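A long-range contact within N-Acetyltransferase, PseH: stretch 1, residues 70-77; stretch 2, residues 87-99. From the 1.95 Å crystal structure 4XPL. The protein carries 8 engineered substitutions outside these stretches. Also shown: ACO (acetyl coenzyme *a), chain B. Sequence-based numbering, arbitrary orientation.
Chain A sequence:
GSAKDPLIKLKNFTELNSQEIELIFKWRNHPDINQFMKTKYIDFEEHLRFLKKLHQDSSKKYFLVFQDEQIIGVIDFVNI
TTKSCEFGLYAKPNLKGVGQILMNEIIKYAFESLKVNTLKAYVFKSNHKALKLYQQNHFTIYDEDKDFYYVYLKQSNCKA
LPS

Stretch 1, residues 70-77: QIIGVIDF
Stretch 2, residues 87-99: FGLYAKPNLKGVG

Two antiparallel β-strands, 70-77 and 87-91, pair through backbone hydrogen bonds, and the loop after the second strand folds back to cover I72, leaving the second strand's other edge for acetyl coenzyme A. The strand axes run at 173° and approach to 4.6 Å. The register pairs G73 with A91, V74 with Y90, I75 with L89, D76 with G88 and F77 with F87; CA to CA is 5.2 Å for V74-Y90 and 5.1 Å for D76-G88, the hydrogen-bonded pairs, but 4.2 Å for G73-A91 and 4.4 Å for F77-F87.

Each hydrogen-bonded pair closes a two-bond ring. V74 N to Y90 O and Y90 N to V74 O are both 2.9 Å, as are D76 N to G88 O and G88 N to D76 O. A fifth bond, K92 N to I72 O at 3.0 Å and nearly linear, extends the ladder just past the second strand.

Most backbone is extended, from V74 (phi/psi -126/143) to L89 (-152/154). I72 breaks the pattern at -118/-14, followed by G73 at 169/-172. Glycine suits G73 because an ideal CB would lie 2.6 Å from Y90 O. At G88 the same atom would sit 2.6 Å from D76 OD2: D76, chi1 p (71°), brings its carboxylate over this bare backbone. The open space also admits the cofactor, with G88 CA 3.6 Å from ACO S1P.

I75, F77, F87, L89 and A91 share one face of the sheet. I75 (p, t) meets L89 (p, t) through CG2 to CB at 4.2 Å, while F77 (m, chi2 89°) meets F87 (p, chi2 -90°) through CD2 to CB at 4.4 Å. I75 and L89 touch near their bases, and the F77 ring meets the base of F87; the ends of I75, L89 and F87 lead away. V74 (t) and Y90 (t) share the other face with D76.

Beyond A91, K92-L95 forms a type I turn, closed by L95 N to K92 O at 3.2 Å. K92 (t, t, t, m) lays its aliphatic chain by the first strand, CD 3.3 Å from I71 O, and sends NZ to N94 OD1 at 3.0 Å. Buried I72 (p, t) receives L95 (m, t), CG2 to CD1 at 3.9 Å, and V98 (m), CB to CG1 at 4.3 Å.

The pairing buries 536 Å² in total. L89 O accepts from ACO N4P, and A91 N donates to ACO O9P, both at 2.8 Å: the backbone N and O of G88 and Y90 turn to the first strand, bonding D76 and V74, while L89 O and A91 N, on the other edge, turn to the cofactor.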

# COMPACT_ATOMS: atom_id res chain seq x y z
N GLN A 70 -15.72 -7.95 -0.12
CA GLN A 70 -14.99 -8.18 1.12
C GLN A 70 -13.67 -7.41 1.13
O GLN A 70 -12.93 -7.47 0.16
CB GLN A 70 -14.66 -9.67 1.27
CG GLN A 70 -15.84 -10.53 1.64
CD GLN A 70 -16.41 -10.16 2.99
OE1 GLN A 70 -15.67 -9.88 3.93
NE2 GLN A 70 -17.73 -10.12 3.09
N ILE A 71 -13.36 -6.72 2.24
CA ILE A 71 -12.05 -6.07 2.39
C ILE A 71 -10.95 -7.13 2.52
O ILE A 71 -11.11 -8.05 3.31
CB ILE A 71 -12.01 -5.12 3.61
CG1 ILE A 71 -12.94 -3.93 3.39
CG2 ILE A 71 -10.59 -4.62 3.88
CD1 ILE A 71 -13.36 -3.21 4.68
N ILE A 72 -9.86 -7.01 1.73
CA ILE A 72 -8.72 -7.92 1.87
C ILE A 72 -7.40 -7.28 2.26
O ILE A 72 -6.48 -7.98 2.68
CB ILE A 72 -8.54 -8.79 0.61
CG1 ILE A 72 -8.29 -7.98 -0.66
CG2 ILE A 72 -9.85 -9.71 0.45
CD1 ILE A 72 -7.61 -8.82 -1.80
N GLY A 73 -7.30 -5.95 2.16
CA GLY A 73 -6.09 -5.27 2.60
C GLY A 73 -6.08 -3.83 2.16
O GLY A 73 -7.10 -3.30 1.66
N VAL A 74 -4.94 -3.20 2.39
CA VAL A 74 -4.69 -1.82 1.98
C VAL A 74 -3.43 -1.79 1.14
O VAL A 74 -2.44 -2.51 1.41
CB VAL A 74 -4.53 -0.93 3.24
CG1 VAL A 74 -3.81 0.45 2.94
CG2 VAL A 74 -5.88 -0.72 3.94
N ILE A 75 -3.45 -0.93 0.13
CA ILE A 75 -2.23 -0.63 -0.61
C ILE A 75 -1.99 0.86 -0.65
O ILE A 75 -2.91 1.63 -0.48
CB ILE A 75 -2.26 -1.24 -2.05
CG1 ILE A 75 -3.40 -0.66 -2.88
CG2 ILE A 75 -2.33 -2.77 -1.98
CD1 ILE A 75 -3.34 -1.07 -4.39
N ASP A 76 -0.73 1.26 -0.86
CA ASP A 76 -0.41 2.64 -0.90
C ASP A 76 0.74 2.93 -1.83
O ASP A 76 1.64 2.07 -2.07
CB ASP A 76 -0.16 3.25 0.49
CG ASP A 76 1.13 2.80 1.11
OD1 ASP A 76 2.16 3.45 0.87
OD2 ASP A 76 1.09 1.79 1.84
N PHE A 77 0.69 4.17 -2.32
CA PHE A 77 1.70 4.72 -3.20
C PHE A 77 2.09 6.08 -2.65
O PHE A 77 1.22 6.89 -2.39
CB PHE A 77 1.12 4.86 -4.61
CG PHE A 77 0.48 3.62 -5.14
CD1 PHE A 77 -0.87 3.36 -4.90
CD2 PHE A 77 1.20 2.74 -5.92
CE1 PHE A 77 -1.45 2.21 -5.39
CE2 PHE A 77 0.61 1.63 -6.46
CZ PHE A 77 -0.70 1.34 -6.20
N PHE A 87 5.85 2.19 -2.69
CA PHE A 87 4.61 1.55 -2.35
C PHE A 87 4.72 0.78 -1.06
O PHE A 87 5.82 0.42 -0.59
CB PHE A 87 4.14 0.60 -3.47
CG PHE A 87 4.93 -0.66 -3.56
CD1 PHE A 87 6.04 -0.74 -4.36
CD2 PHE A 87 4.56 -1.77 -2.81
CE1 PHE A 87 6.78 -1.88 -4.44
CE2 PHE A 87 5.30 -2.93 -2.88
CZ PHE A 87 6.40 -3.00 -3.69
N GLY A 88 3.54 0.48 -0.53
CA GLY A 88 3.38 -0.34 0.66
C GLY A 88 2.09 -1.14 0.54
O GLY A 88 1.23 -0.86 -0.31
N LEU A 89 1.99 -2.18 1.36
CA LEU A 89 0.80 -3.05 1.37
C LEU A 89 0.63 -3.65 2.75
O LEU A 89 1.61 -3.75 3.53
CB LEU A 89 0.92 -4.15 0.32
CG LEU A 89 1.86 -5.33 0.53
CD1 LEU A 89 1.57 -6.53 -0.38
CD2 LEU A 89 3.28 -4.86 0.37
N TYR A 90 -0.60 -3.98 3.08
CA TYR A 90 -0.93 -4.52 4.37
C TYR A 90 -2.14 -5.44 4.21
O TYR A 90 -3.22 -4.98 3.81
CB TYR A 90 -1.19 -3.37 5.36
CG TYR A 90 -1.10 -3.77 6.80
CD1 TYR A 90 -2.17 -4.39 7.42
CD2 TYR A 90 0.04 -3.52 7.56
CE1 TYR A 90 -2.11 -4.77 8.75
CE2 TYR A 90 0.11 -3.90 8.90
CZ TYR A 90 -0.98 -4.54 9.48
OH TYR A 90 -0.96 -4.92 10.81
N ALA A 91 -1.98 -6.73 4.51
CA ALA A 91 -3.11 -7.66 4.43
C ALA A 91 -4.03 -7.45 5.64
O ALA A 91 -3.57 -7.13 6.74
CB ALA A 91 -2.65 -9.14 4.35
N LYS A 92 -5.33 -7.60 5.43
CA LYS A 92 -6.27 -7.67 6.54
C LYS A 92 -5.71 -8.77 7.45
O LYS A 92 -5.31 -9.83 6.95
CB LYS A 92 -7.69 -7.96 6.03
CG LYS A 92 -8.80 -7.95 7.10
CD LYS A 92 -10.18 -7.99 6.44
CE LYS A 92 -11.31 -7.71 7.43
NZ LYS A 92 -11.36 -8.73 8.52
N PRO A 93 -5.61 -8.51 8.77
CA PRO A 93 -4.82 -9.45 9.60
C PRO A 93 -5.37 -10.86 9.76
O PRO A 93 -4.59 -11.73 10.08
CB PRO A 93 -4.77 -8.77 10.99
CG PRO A 93 -5.07 -7.32 10.71
CD PRO A 93 -5.98 -7.30 9.53
N ASN A 94 -6.68 -11.09 9.58
CA ASN A 94 -7.21 -12.46 9.69
C ASN A 94 -7.05 -13.29 8.40
O ASN A 94 -7.40 -14.46 8.40
CB ASN A 94 -8.70 -12.51 10.13
CG ASN A 94 -9.61 -11.87 9.12
OD1 ASN A 94 -9.25 -10.86 8.56
ND2 ASN A 94 -10.79 -12.46 8.85
N LEU A 95 -6.53 -12.71 7.33
CA LEU A 95 -6.44 -13.37 6.02
C LEU A 95 -5.01 -13.73 5.64
O LEU A 95 -4.07 -13.05 5.99
CB LEU A 95 -7.01 -12.46 4.94
CG LEU A 95 -8.42 -11.95 5.17
CD1 LEU A 95 -8.83 -11.07 3.92
CD2 LEU A 95 -9.44 -13.03 5.40
N LYS A 96 -4.87 -14.80 4.88
CA LYS A 96 -3.57 -15.31 4.48
C LYS A 96 -3.65 -15.53 2.98
O LYS A 96 -4.69 -15.91 2.44
CB LYS A 96 -3.32 -16.65 5.17
CG LYS A 96 -1.91 -17.19 5.09
CD LYS A 96 -1.73 -18.37 6.03
CE LYS A 96 -0.51 -19.18 5.67
NZ LYS A 96 0.75 -18.37 5.78
N GLY A 97 -2.53 -15.34 2.30
CA GLY A 97 -2.44 -15.63 0.89
C GLY A 97 -3.01 -14.51 0.03
O GLY A 97 -3.35 -14.76 -1.13
N VAL A 98 -3.17 -13.31 0.56
CA VAL A 98 -3.73 -12.20 -0.22
C VAL A 98 -2.64 -11.23 -0.70
O VAL A 98 -2.92 -10.34 -1.47
CB VAL A 98 -4.82 -11.40 0.54
CG1 VAL A 98 -6.05 -12.31 0.87
CG2 VAL A 98 -4.27 -10.76 1.78
N GLY A 99 -1.41 -11.42 -0.24
CA GLY A 99 -0.29 -10.58 -0.68
C GLY A 99 -0.10 -10.49 -2.18
O GLY A 99 0.10 -9.40 -2.71
N1A ACO B . 11.16 -16.97 4.09
C2A ACO B . 10.74 -16.98 2.81
N3A ACO B . 9.43 -16.98 2.48
C4A ACO B . 8.44 -16.97 3.42
C5A ACO B . 8.82 -16.95 4.84
C6A ACO B . 10.29 -16.95 5.13
N6A ACO B . 10.75 -16.94 6.41
N7A ACO B . 7.67 -16.94 5.54
C8A ACO B . 6.64 -16.95 4.65
N9A ACO B . 7.10 -16.97 3.38
C1B ACO B . 6.33 -16.97 2.10
C2B ACO B . 5.04 -17.79 2.15
O2B ACO B . 5.30 -19.19 2.02
C3B ACO B . 4.31 -17.22 0.95
O3B ACO B . 4.77 -17.90 -0.22
P3B ACO B . 4.01 -17.88 -1.64
O7A ACO B . 3.99 -16.41 -2.08
O8A ACO B . 4.93 -18.72 -2.50
O9A ACO B . 2.65 -18.49 -1.39
C4B ACO B . 4.70 -15.74 0.94
O4B ACO B . 5.92 -15.65 1.69
C5B ACO B . 3.60 -14.85 1.54
O5B ACO B . 3.16 -15.36 2.81
P1A ACO B . 1.62 -15.35 3.30
O1A ACO B . 1.53 -15.89 4.70
O2A ACO B . 0.73 -15.90 2.21
O3A ACO B . 1.33 -13.79 3.59
P2A ACO B . 0.39 -12.88 2.68
O4A ACO B . 0.69 -13.14 1.23
O5A ACO B . -1.03 -13.09 3.17
O6A ACO B . 0.79 -11.39 3.17
CBP ACO B . 2.02 -9.42 3.52
CCP ACO B . 2.08 -10.83 2.98
CDP ACO B . 0.94 -8.64 2.71
CEP ACO B . 3.40 -8.76 3.36
CAP ACO B . 1.64 -9.52 5.00
OAP ACO B . 2.60 -10.34 5.72
C9P ACO B . 1.54 -8.19 5.68
O9P ACO B . 0.56 -7.46 5.51
N8P ACO B . 2.56 -7.88 6.49
C7P ACO B . 2.55 -6.66 7.28
C6P ACO B . 2.70 -5.41 6.40
C5P ACO B . 4.00 -5.43 5.62
O5P ACO B . 5.03 -5.88 6.11
N4P ACO B . 3.97 -4.89 4.40
C3P ACO B . 5.23 -4.64 3.67
C2P ACO B . 5.86 -3.31 4.12
S1P ACO B . 4.79 -2.00 3.57
C ACO B . 3.91 -1.50 4.90
O ACO B . 4.06 -2.07 5.99
CH3 ACO B . 2.93 -0.38 4.69